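Local atomic coordinates of putative oxidoreductase (Bacteroides fragilis NCTC 9343, PDB entry 3FHL), a protein that probably acts as a nucleotide-dependent oxidoreductase of the Gfo/Idh/MocA family, with a Rossmann-type NAD-binding domain joined to a C-terminal alpha/beta domain. Residues Ser151-Tyr156 against Glu241-Leu246; Leu175-Gly180 against Ile337-Tyr342; Phe198-Ile203 against Gln343-Asn348; Asp212-His217 against Leu231-Leu236. One frame throughout, in Å; residues are numbered along the deposited sequence. Where two conformers were deposited one is given.

Contact 1. Residues Ser151-Tyr156 against Glu241-Leu246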
# COMPACT_ATOMS: atom_id res chain seq x y z
N SER C 151 -5.41 -5.57 -2.06
CA SER C 151 -6.77 -5.60 -1.55
C SER C 151 -6.78 -4.85 -0.22
O SER C 151 -6.04 -5.18 0.70
CB SER C 151 -7.24 -7.07 -1.40
OG SER C 151 -8.43 -7.20 -0.65
N THR C 152 -7.62 -3.82 -0.12
CA THR C 152 -7.60 -2.92 1.02
C THR C 152 -9.00 -2.55 1.49
O THR C 152 -9.85 -2.23 0.67
CB THR C 152 -6.90 -1.57 0.64
OG1 THR C 152 -5.58 -1.84 0.16
CG2 THR C 152 -6.84 -0.57 1.83
N PHE C 153 -9.23 -2.58 2.81
CA PHE C 153 -10.40 -1.92 3.39
C PHE C 153 -10.04 -0.57 4.02
O PHE C 153 -9.51 -0.49 5.13
CB PHE C 153 -11.08 -2.80 4.45
CG PHE C 153 -12.06 -3.80 3.89
CD1 PHE C 153 -13.04 -3.41 2.98
CD2 PHE C 153 -12.02 -5.12 4.32
CE1 PHE C 153 -13.95 -4.34 2.48
CE2 PHE C 153 -12.93 -6.06 3.83
CZ PHE C 153 -13.89 -5.67 2.91
N ALA C 154 -10.38 0.49 3.30
CA ALA C 154 -10.11 1.85 3.73
C ALA C 154 -11.28 2.38 4.54
O ALA C 154 -12.43 2.38 4.09
CB ALA C 154 -9.87 2.71 2.52
N ARG C 155 -11.00 2.83 5.75
CA ARG C 155 -12.04 3.42 6.59
C ARG C 155 -11.52 4.71 7.21
O ARG C 155 -10.32 4.96 7.21
CB ARG C 155 -12.46 2.44 7.69
CG ARG C 155 -13.13 1.16 7.17
CD ARG C 155 -13.92 0.44 8.25
NE ARG C 155 -14.76 -0.63 7.70
CZ ARG C 155 -15.38 -1.55 8.43
NH1 ARG C 155 -15.26 -1.57 9.75
NH2 ARG C 155 -16.11 -2.48 7.82
N TYR C 156 -12.42 5.53 7.72
CA TYR C 156 -12.02 6.73 8.43
C TYR C 156 -12.92 6.95 9.63
O TYR C 156 -14.06 7.40 9.50
CB TYR C 156 -12.01 7.97 7.51
CG TYR C 156 -11.55 9.22 8.25
CD1 TYR C 156 -10.22 9.38 8.62
CD2 TYR C 156 -12.47 10.21 8.62
CE1 TYR C 156 -9.80 10.50 9.32
CE2 TYR C 156 -12.07 11.32 9.34
CZ TYR C 156 -10.73 11.46 9.69
OH TYR C 156 -10.32 12.56 10.40
N GLU C 241 -8.00 4.49 -0.19
CA GLU C 241 -7.23 3.75 -1.18
C GLU C 241 -8.17 2.77 -1.90
O GLU C 241 -9.25 2.49 -1.40
CB GLU C 241 -6.06 3.03 -0.49
CG GLU C 241 -4.93 3.99 -0.20
CD GLU C 241 -3.90 3.48 0.79
OE1 GLU C 241 -3.61 2.27 0.83
OE2 GLU C 241 -3.34 4.34 1.51
N PRO C 242 -7.78 2.26 -3.09
CA PRO C 242 -8.68 1.34 -3.79
C PRO C 242 -9.01 0.10 -2.97
O PRO C 242 -8.16 -0.36 -2.20
CB PRO C 242 -7.87 0.92 -5.02
CG PRO C 242 -6.90 2.07 -5.23
CD PRO C 242 -6.55 2.52 -3.87
N ARG C 243 -10.23 -0.40 -3.13
CA ARG C 243 -10.63 -1.68 -2.57
C ARG C 243 -9.79 -2.79 -3.23
O ARG C 243 -9.27 -3.66 -2.54
CB ARG C 243 -12.13 -1.92 -2.80
CG ARG C 243 -12.64 -3.32 -2.42
CD ARG C 243 -12.76 -3.54 -0.91
NE ARG C 243 -12.94 -4.96 -0.60
CZ ARG C 243 -11.95 -5.84 -0.49
NH1 ARG C 243 -12.22 -7.11 -0.21
NH2 ARG C 243 -10.70 -5.46 -0.67
N PHE C 244 -9.65 -2.71 -4.54
CA PHE C 244 -8.77 -3.61 -5.28
C PHE C 244 -7.93 -2.83 -6.26
O PHE C 244 -8.42 -1.90 -6.92
CB PHE C 244 -9.56 -4.67 -6.06
CG PHE C 244 -10.13 -5.77 -5.20
CD1 PHE C 244 -11.50 -5.83 -4.94
CD2 PHE C 244 -9.30 -6.76 -4.65
CE1 PHE C 244 -12.04 -6.86 -4.13
CE2 PHE C 244 -9.83 -7.77 -3.85
CZ PHE C 244 -11.19 -7.83 -3.59
N ALA C 245 -6.67 -3.22 -6.38
CA ALA C 245 -5.86 -2.77 -7.51
C ALA C 245 -5.11 -3.99 -7.97
O ALA C 245 -4.34 -4.57 -7.22
CB ALA C 245 -4.88 -1.66 -7.09
N LEU C 246 -5.36 -4.38 -9.21
CA LEU C 246 -4.69 -5.53 -9.79
C LEU C 246 -3.91 -5.06 -10.99
O LEU C 246 -4.37 -4.19 -11.71
CB LEU C 246 -5.71 -6.60 -10.21
CG LEU C 246 -6.22 -7.53 -9.10
CD1 LEU C 246 -7.19 -6.84 -8.19
CD2 LEU C 246 -6.89 -8.74 -9.73
O HOH W 1 -3.68 0.17 -0.87
O HOH W 2 -5.82 -1.80 -2.69
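A classic beta bulge at R243 and F244, which both face one residue of strand 252-255, lies where strand 244-248 begins and meets the antiparallel strand 146-154. S151 and F244 form a non-hydrogen-bonded pair, and T152 N donates to R243 O (2.9 Å). How a bulge residue can turn its side chain back across the pairing is seen in R243. Its CG lies anti to the backbone N, the chain bends at chi2 (75°), and CD comes to 3.6 Å from T152 O. F244 CZ lies over one face of the guanidinium and the F153 ring over the opposite one, both displaced toward the rim. R243 CZ sits over the face of F153 in a cation-pi contact, 4.2 Å from the ring centroid, although the two planes are inclined by 43°. At the edge NH2 bonds S151 OG (2.9 Å), with the hydroxyl in the guanidinium plane, so the in-plane bond and the two rings together limit its rotation; NH1 also has a weak bond to Q186.

On T152, CB rests 3.3 Å from P242 O, while OG1 holds two waters, one donating to P242 O (2.8 Å) and the other to E241 OE1. E241 OE1 also forms a salt bridge with K232 of its own chain, and OE2 bonds H247 of the second subunit. A154 CB packs at the backbone of E241. R243 and F153 also touch L183 of helix 180-191; F244 leans on helix 129-139, and strand 228-234 flanks strand 146-154 on its other edge.

Contact 2. Residues Leu175-Gly180 against Ile337-Tyr342; sequences LTYNLG and IIEAAY
I338 CG2 is pressed over the centre of the Y177 ring, 3.7 Å from its centroid and 13° off the normal, a CH-pi contact of textbook form. The same methyl lies in the plane of the Y342 ring, at its edge, so it touches the face of one tyrosine and the edge of the other. It can do so because CG1 stands anti to the carbonyl carbon (chi1 -72°), which places CG2 anti to the backbone N. The tyrosines themselves touch at Y177 CE1 and Y342 CE2 (3.6 Å); their planes are near parallel but slid apart, with little overlap. T176 and Y342 pass each other in opposite directions, bringing T176 CB to 3.6 Å from Y342 OH.

One step out, polar groups set the positions. Y342 OH and T176 OG1 bond to the two carboxylate oxygens of D211, one each, so a single acidic residue holds both side chains. On the solvent side, where Y177 and E339 are exposed, a water bridges Y177 OH and E339 OE2, donating to the latter (2.7 Å). L175 O accepts from both L179 N and G180 N. The pair of helices lies over strands 194-202 and 213-221, where T176 meets L201, F214 and I216, while I338 also packs on helix 180-191.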
# COMPACT_ATOMS: atom_id res chain seq x y z
N LEU C 175 -8.25 -5.06 14.05
CA LEU C 175 -8.62 -4.95 12.63
C LEU C 175 -8.13 -6.14 11.82
O LEU C 175 -8.78 -6.56 10.88
CB LEU C 175 -8.03 -3.67 12.03
CG LEU C 175 -8.76 -3.07 10.83
CD1 LEU C 175 -10.22 -2.84 11.15
CD2 LEU C 175 -8.12 -1.77 10.40
N THR C 176 -6.96 -6.66 12.19
CA THR C 176 -6.35 -7.82 11.51
C THR C 176 -7.21 -9.08 11.62
O THR C 176 -7.28 -9.88 10.68
CB THR C 176 -4.93 -8.10 12.05
OG1 THR C 176 -4.16 -6.89 11.97
CG2 THR C 176 -4.21 -9.21 11.25
N TYR C 177 -7.88 -9.23 12.76
CA TYR C 177 -8.89 -10.29 12.91
C TYR C 177 -10.19 -9.92 12.20
O TYR C 177 -10.65 -10.67 11.35
CB TYR C 177 -9.18 -10.59 14.38
CG TYR C 177 -8.32 -11.68 14.98
CD1 TYR C 177 -7.28 -11.36 15.86
CD2 TYR C 177 -8.55 -13.03 14.68
CE1 TYR C 177 -6.48 -12.36 16.43
CE2 TYR C 177 -7.75 -14.04 15.24
CZ TYR C 177 -6.71 -13.69 16.12
OH TYR C 177 -5.91 -14.66 16.68
N ASN C 178 -10.76 -8.75 12.53
CA ASN C 178 -12.08 -8.38 12.03
C ASN C 178 -12.18 -8.22 10.51
O ASN C 178 -13.09 -8.78 9.90
CB ASN C 178 -12.60 -7.14 12.76
CG ASN C 178 -12.98 -7.42 14.21
OD1 ASN C 178 -13.53 -8.48 14.53
ND2 ASN C 178 -12.69 -6.48 15.09
N LEU C 179 -11.26 -7.48 9.90
CA LEU C 179 -11.31 -7.25 8.46
C LEU C 179 -10.28 -8.07 7.72
O LEU C 179 -10.50 -8.45 6.57
CB LEU C 179 -11.14 -5.77 8.11
CG LEU C 179 -12.28 -4.85 8.55
CD1 LEU C 179 -12.02 -3.45 8.03
CD2 LEU C 179 -13.62 -5.36 8.04
N GLY C 180 -9.15 -8.32 8.36
CA GLY C 180 -8.10 -9.11 7.75
C GLY C 180 -8.52 -10.52 7.42
O GLY C 180 -8.10 -11.05 6.38
N ILE C 337 -2.69 -17.80 8.97
CA ILE C 337 -2.15 -16.57 8.39
C ILE C 337 -2.24 -15.37 9.35
O ILE C 337 -1.27 -14.63 9.51
CB ILE C 337 -2.79 -16.24 7.02
CG1 ILE C 337 -2.67 -17.42 6.06
CG2 ILE C 337 -2.16 -14.98 6.39
CD1 ILE C 337 -1.25 -17.84 5.79
N ILE C 338 -3.39 -15.21 10.01
CA ILE C 338 -3.58 -14.14 10.99
C ILE C 338 -2.57 -14.25 12.15
O ILE C 338 -1.95 -13.26 12.54
CB ILE C 338 -5.01 -14.13 11.56
CG1 ILE C 338 -6.01 -13.63 10.50
CG2 ILE C 338 -5.11 -13.25 12.81
CD1 ILE C 338 -7.47 -13.67 10.95
N GLU C 339 -2.38 -15.46 12.66
CA GLU C 339 -1.43 -15.70 13.72
C GLU C 339 -0.00 -15.42 13.26
O GLU C 339 0.78 -14.85 14.01
CB GLU C 339 -1.58 -17.12 14.29
CG GLU C 339 -2.84 -17.27 15.15
CD GLU C 339 -3.11 -18.71 15.61
OE1 GLU C 339 -2.42 -19.64 15.14
OE2 GLU C 339 -4.02 -18.90 16.44
N ALA C 340 0.31 -15.79 12.01
CA ALA C 340 1.62 -15.48 11.42
C ALA C 340 1.86 -13.98 11.26
O ALA C 340 2.97 -13.51 11.45
CB ALA C 340 1.80 -16.19 10.12
N ALA C 341 0.80 -13.25 10.91
CA ALA C 341 0.84 -11.80 10.80
C ALA C 341 1.11 -11.13 12.15
O ALA C 341 1.96 -10.23 12.26
CB ALA C 341 -0.46 -11.27 10.17
N TYR C 342 0.41 -11.59 13.19
CA TYR C 342 0.67 -11.12 14.55
C TYR C 342 2.10 -11.45 15.02
O TYR C 342 2.76 -10.61 15.63
CB TYR C 342 -0.40 -11.62 15.54
CG TYR C 342 -1.65 -10.74 15.55
CD1 TYR C 342 -1.67 -9.53 16.24
CD2 TYR C 342 -2.82 -11.14 14.90
CE1 TYR C 342 -2.82 -8.73 16.27
CE2 TYR C 342 -3.96 -10.34 14.91
CZ TYR C 342 -3.96 -9.13 15.59
OH TYR C 342 -5.10 -8.33 15.61
O HOH W 3 -6.17 -17.29 17.02

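Contact 3. Residues Phe198-Ile203 against Gln343-Asn348; sequences FADLGI and QSHREN
A hydrogen bond from A199 to S344 ties the last turns of a helix to a strand. A199 N donates to S344 OG over 3.1 Å and at 161°, a backbone amide answered by a side chain, and the same hydroxyl bonds K349 O beyond the helix. S344 OG, anti to its own backbone N (chi1 175°), points to A199 N. Beside it one water donates to both A199 O and S344 O (2.8 Å each), linking the two backbones. A second water donates to D200 OD1 (2.7 Å) and lies near H345 ND1, at a distance too short to be trusted.

Van der Waals and ring contacts centre on H345. L201 CB stands over the centre of the imidazole, 3.9 Å from the centroid and 6° off the normal, so the leucine covers one face squarely. L201 CG follows it over that face, coming within 3.9 Å of H345 CB. H345 CE1 comes to 3.3 Å from L201 O. This is helix 328-347 laid against strand 194-202 in the C-terminal alpha/beta domain: the axes of 198-202 and 343-347 approach to 6.6 Å at a signed crossing angle of -68°. N348, with positive phi, leaves helical geometry in a Schellman motif.

Charged and aromatic contacts reach beyond the chain. K228 of the second subunit forms a salt bridge with D200 OD1 and a hydrogen bond with L201 O, and F198 stacks on F198 of that subunit.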
# COMPACT_ATOMS: atom_id res chain seq x y z
N PHE C 198 4.89 -11.42 5.84
CA PHE C 198 5.32 -10.22 6.52
C PHE C 198 4.08 -9.43 6.91
O PHE C 198 3.14 -9.32 6.13
CB PHE C 198 6.26 -9.38 5.63
CG PHE C 198 6.41 -7.94 6.12
CD1 PHE C 198 7.40 -7.61 7.03
CD2 PHE C 198 5.53 -6.94 5.69
CE1 PHE C 198 7.54 -6.29 7.50
CE2 PHE C 198 5.65 -5.64 6.15
CZ PHE C 198 6.66 -5.31 7.06
N ALA C 199 4.08 -8.88 8.12
CA ALA C 199 3.03 -7.94 8.52
C ALA C 199 3.57 -6.81 9.37
O ALA C 199 4.50 -6.98 10.15
CB ALA C 199 1.93 -8.66 9.28
N ASP C 200 2.95 -5.64 9.23
CA ASP C 200 3.21 -4.54 10.13
C ASP C 200 1.86 -4.00 10.56
O ASP C 200 1.01 -3.67 9.72
CB ASP C 200 4.04 -3.46 9.41
CG ASP C 200 4.50 -2.33 10.35
OD1 ASP C 200 4.37 -2.46 11.59
OD2 ASP C 200 5.00 -1.30 9.84
N LEU C 201 1.65 -3.98 11.87
CA LEU C 201 0.39 -3.51 12.43
C LEU C 201 0.63 -2.23 13.18
O LEU C 201 1.77 -1.91 13.55
CB LEU C 201 -0.21 -4.54 13.40
CG LEU C 201 -0.35 -6.05 13.16
CD1 LEU C 201 -1.51 -6.54 13.99
CD2 LEU C 201 -0.51 -6.50 11.71
N GLY C 202 -0.43 -1.47 13.39
CA GLY C 202 -0.31 -0.26 14.17
C GLY C 202 -1.55 0.03 14.97
O GLY C 202 -2.64 -0.45 14.66
N ILE C 203 -1.35 0.80 16.03
CA ILE C 203 -2.45 1.49 16.70
C ILE C 203 -2.16 2.97 16.45
O ILE C 203 -1.30 3.57 17.10
CB ILE C 203 -2.56 1.19 18.21
CG1 ILE C 203 -2.68 -0.32 18.45
CG2 ILE C 203 -3.78 1.91 18.77
CD1 ILE C 203 -2.43 -0.77 19.88
N GLN C 343 2.58 -12.63 14.68
CA GLN C 343 3.92 -13.06 15.08
C GLN C 343 5.01 -12.25 14.36
O GLN C 343 6.01 -11.87 14.97
CB GLN C 343 4.09 -14.56 14.83
CG GLN C 343 5.41 -15.15 15.33
CD GLN C 343 5.70 -16.53 14.76
OE1 GLN C 343 4.81 -17.20 14.24
NE2 GLN C 343 6.95 -16.96 14.86
N SER C 344 4.81 -11.98 13.08
CA SER C 344 5.72 -11.17 12.27
C SER C 344 5.88 -9.76 12.81
O SER C 344 6.99 -9.22 12.85
CB SER C 344 5.25 -11.10 10.82
OG SER C 344 6.06 -10.23 10.06
N HIS C 345 4.76 -9.17 13.22
CA HIS C 345 4.75 -7.83 13.80
C HIS C 345 5.42 -7.82 15.18
O HIS C 345 6.29 -7.00 15.43
CB HIS C 345 3.32 -7.29 13.88
CG HIS C 345 3.16 -6.11 14.79
ND1 HIS C 345 3.70 -4.87 14.51
CD2 HIS C 345 2.50 -5.97 15.96
CE1 HIS C 345 3.39 -4.03 15.48
NE2 HIS C 345 2.66 -4.67 16.37
N ARG C 346 4.99 -8.74 16.06
CA ARG C 346 5.49 -8.82 17.43
C ARG C 346 7.00 -9.11 17.51
O ARG C 346 7.70 -8.53 18.34
CB ARG C 346 4.67 -9.84 18.24
CG ARG C 346 5.46 -10.74 19.21
CD ARG C 346 4.56 -11.55 20.16
NE ARG C 346 3.27 -11.94 19.56
CZ ARG C 346 3.06 -13.02 18.82
NH1 ARG C 346 4.05 -13.87 18.53
NH2 ARG C 346 1.84 -13.25 18.35
N GLU C 347 7.48 -9.98 16.63
CA GLU C 347 8.86 -10.45 16.65
C GLU C 347 9.77 -9.74 15.66
O GLU C 347 10.97 -10.06 15.59
CB GLU C 347 8.90 -11.96 16.41
CG GLU C 347 8.22 -12.76 17.51
CD GLU C 347 8.29 -14.27 17.29
OE1 GLU C 347 8.90 -14.73 16.29
OE2 GLU C 347 7.72 -15.00 18.13
N ASN C 348 9.21 -8.80 14.90
CA ASN C 348 9.97 -8.05 13.88
C ASN C 348 10.70 -8.99 12.92
O ASN C 348 11.89 -8.81 12.64
CB ASN C 348 10.92 -7.02 14.56
CG ASN C 348 11.73 -6.19 13.56
OD1 ASN C 348 12.94 -6.00 13.73
ND2 ASN C 348 11.08 -5.72 12.51
O HOH W 4 7.22 -7.21 10.94
O HOH W 5 5.60 -4.17 13.20

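Contact 4. Residues Asp212-His217 against Leu231-Leu236; sequences DYFIIH and LKASYL
The F214 ring lies with one face over the backbone of A233, whose N sits 3.6 Å above the plane at the ring centre; L231 O meets the edge. The first torsion (chi1 69°) places F214 CG in the crowded position between N and the carbonyl carbon; the ring lies over A233, and CE2 reaches A233 CB at 3.5 Å. On the reverse of the sheet S234 OG lies in plane at the edge of Y213, 3.7 Å from CD1. D212 CB touches the edge of Y235.

Strands 213-221 and 228-234 form an antiparallel beta hairpin, the segments 213-217 and 231-234 running at 177°. F214 with A233 and I216 with L231 are hydrogen-bonded pairs; Y213-S234 and I215-K232 are the non-hydrogen-bonded ones. F214 N donates to A233 O (2.9 Å) and I216 N to L231 O (2.8 Å). Past the strand, Y235 N still reaches D212 O at 3.1 Å, and S234 OG accepts from L236 N in an ST turn. D212 and Y213 together face G202 in a classic beta bulge.

K232 runs side by side with I215, CG to CG1 at 3.7 Å. Its NZ forms salt bridges with E148 and E150 of the second subunit, while Y213 OH bonds that same E148.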
# COMPACT_ATOMS: atom_id res chain seq x y z
N ASP C 212 -5.48 -0.93 14.59
CA ASP C 212 -6.43 -0.26 13.71
C ASP C 212 -5.78 0.02 12.37
O ASP C 212 -6.24 0.86 11.60
CB ASP C 212 -6.99 1.01 14.37
CG ASP C 212 -5.90 1.99 14.83
OD1 ASP C 212 -4.77 1.95 14.32
OD2 ASP C 212 -6.19 2.84 15.71
N TYR C 213 -4.70 -0.71 12.10
CA TYR C 213 -3.99 -0.61 10.84
C TYR C 213 -3.25 -1.93 10.65
O TYR C 213 -2.60 -2.40 11.58
CB TYR C 213 -2.94 0.51 10.88
CG TYR C 213 -2.03 0.54 9.68
CD1 TYR C 213 -2.34 1.34 8.58
CD2 TYR C 213 -0.87 -0.25 9.62
CE1 TYR C 213 -1.54 1.35 7.47
CE2 TYR C 213 -0.06 -0.25 8.49
CZ TYR C 213 -0.40 0.57 7.42
OH TYR C 213 0.37 0.61 6.30
N PHE C 214 -3.30 -2.48 9.45
CA PHE C 214 -2.38 -3.57 9.11
C PHE C 214 -1.97 -3.48 7.67
O PHE C 214 -2.72 -2.98 6.83
CB PHE C 214 -2.97 -4.96 9.47
CG PHE C 214 -4.15 -5.39 8.61
CD1 PHE C 214 -3.96 -5.87 7.31
CD2 PHE C 214 -5.43 -5.34 9.12
CE1 PHE C 214 -5.03 -6.26 6.53
CE2 PHE C 214 -6.51 -5.75 8.35
CZ PHE C 214 -6.31 -6.20 7.04
N ILE C 215 -0.75 -3.91 7.39
CA ILE C 215 -0.34 -4.23 6.03
C ILE C 215 0.28 -5.63 6.08
O ILE C 215 1.08 -5.92 6.95
CB ILE C 215 0.61 -3.17 5.41
CG1 ILE C 215 0.92 -3.53 3.95
CG2 ILE C 215 1.91 -2.98 6.24
CD1 ILE C 215 1.39 -2.38 3.12
N ILE C 216 -0.14 -6.49 5.15
CA ILE C 216 0.30 -7.88 5.10
C ILE C 216 0.76 -8.23 3.70
O ILE C 216 0.09 -7.95 2.72
CB ILE C 216 -0.83 -8.85 5.55
CG1 ILE C 216 -1.22 -8.56 7.00
CG2 ILE C 216 -0.40 -10.31 5.35
CD1 ILE C 216 -2.54 -9.18 7.45
N HIS C 217 1.92 -8.87 3.62
CA HIS C 217 2.37 -9.45 2.38
C HIS C 217 2.36 -10.95 2.52
O HIS C 217 2.95 -11.49 3.45
CB HIS C 217 3.77 -8.95 2.03
CG HIS C 217 3.82 -7.48 1.78
ND1 HIS C 217 3.17 -6.90 0.73
CD2 HIS C 217 4.39 -6.48 2.48
CE1 HIS C 217 3.35 -5.59 0.77
NE2 HIS C 217 4.10 -5.31 1.82
N LEU C 231 -2.25 -6.99 1.39
CA LEU C 231 -3.55 -6.84 2.06
C LEU C 231 -3.46 -5.75 3.13
O LEU C 231 -2.52 -5.73 3.93
CB LEU C 231 -3.99 -8.18 2.68
CG LEU C 231 -3.81 -9.43 1.79
CD1 LEU C 231 -4.06 -10.70 2.59
CD2 LEU C 231 -4.75 -9.37 0.58
N LYS C 232 -4.42 -4.85 3.14
CA LYS C 232 -4.35 -3.68 4.00
C LYS C 232 -5.69 -3.29 4.56
O LYS C 232 -6.70 -3.45 3.89
CB LYS C 232 -3.86 -2.47 3.21
CG LYS C 232 -2.40 -2.20 3.21
CD LYS C 232 -2.10 -0.88 2.48
CE LYS C 232 -2.01 0.30 3.43
NZ LYS C 232 -1.40 1.48 2.72
N ALA C 233 -5.68 -2.72 5.76
CA ALA C 233 -6.85 -1.99 6.26
C ALA C 233 -6.42 -0.94 7.26
O ALA C 233 -5.40 -1.10 7.91
CB ALA C 233 -7.87 -2.93 6.90
N SER C 234 -7.22 0.11 7.39
CA SER C 234 -6.89 1.20 8.30
C SER C 234 -8.15 1.97 8.63
O SER C 234 -9.05 2.10 7.79
CB SER C 234 -5.87 2.15 7.65
OG SER C 234 -5.55 3.23 8.53
N TYR C 235 -8.21 2.48 9.86
CA TYR C 235 -9.27 3.39 10.28
C TYR C 235 -8.90 4.86 10.08
O TYR C 235 -9.67 5.75 10.44
CB TYR C 235 -9.64 3.14 11.74
CG TYR C 235 -10.74 2.12 11.92
CD1 TYR C 235 -12.03 2.37 11.43
CD2 TYR C 235 -10.51 0.93 12.58
CE1 TYR C 235 -13.05 1.45 11.60
CE2 TYR C 235 -11.53 0.00 12.77
CZ TYR C 235 -12.79 0.26 12.27
OH TYR C 235 -13.79 -0.66 12.44
N LEU C 236 -7.74 5.12 9.49
CA LEU C 236 -7.35 6.50 9.18
C LEU C 236 -6.94 6.67 7.72
O LEU C 236 -5.76 6.82 7.40
CB LEU C 236 -6.24 6.97 10.12
CG LEU C 236 -6.65 7.28 11.57
CD1 LEU C 236 -5.39 7.70 12.34
CD2 LEU C 236 -7.75 8.37 11.63

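In the fold
Contacts 1, 3 and 4 all draw on the mixed sheet of the C-terminal domain, and all three touch the second subunit; contact 2 does not. Contact 4 is mainly strand pairing, with a ring over A233, and its two strands connect the others: F153 N probably bonds K232 O toward contact 1, and F198 O probably accepts from H217 N toward contact 3. Contacts 2 and 3 share helix 328-347; contact 2 rests mainly on tyrosine rings and a methyl, contact 3 on a hydroxyl, waters and an exposed imidazole. Contacts 1, 3 and 4 are buried, H345 aside, whereas contact 2 is partly buried. What sets contact 1 apart is a guanidinium held between rings.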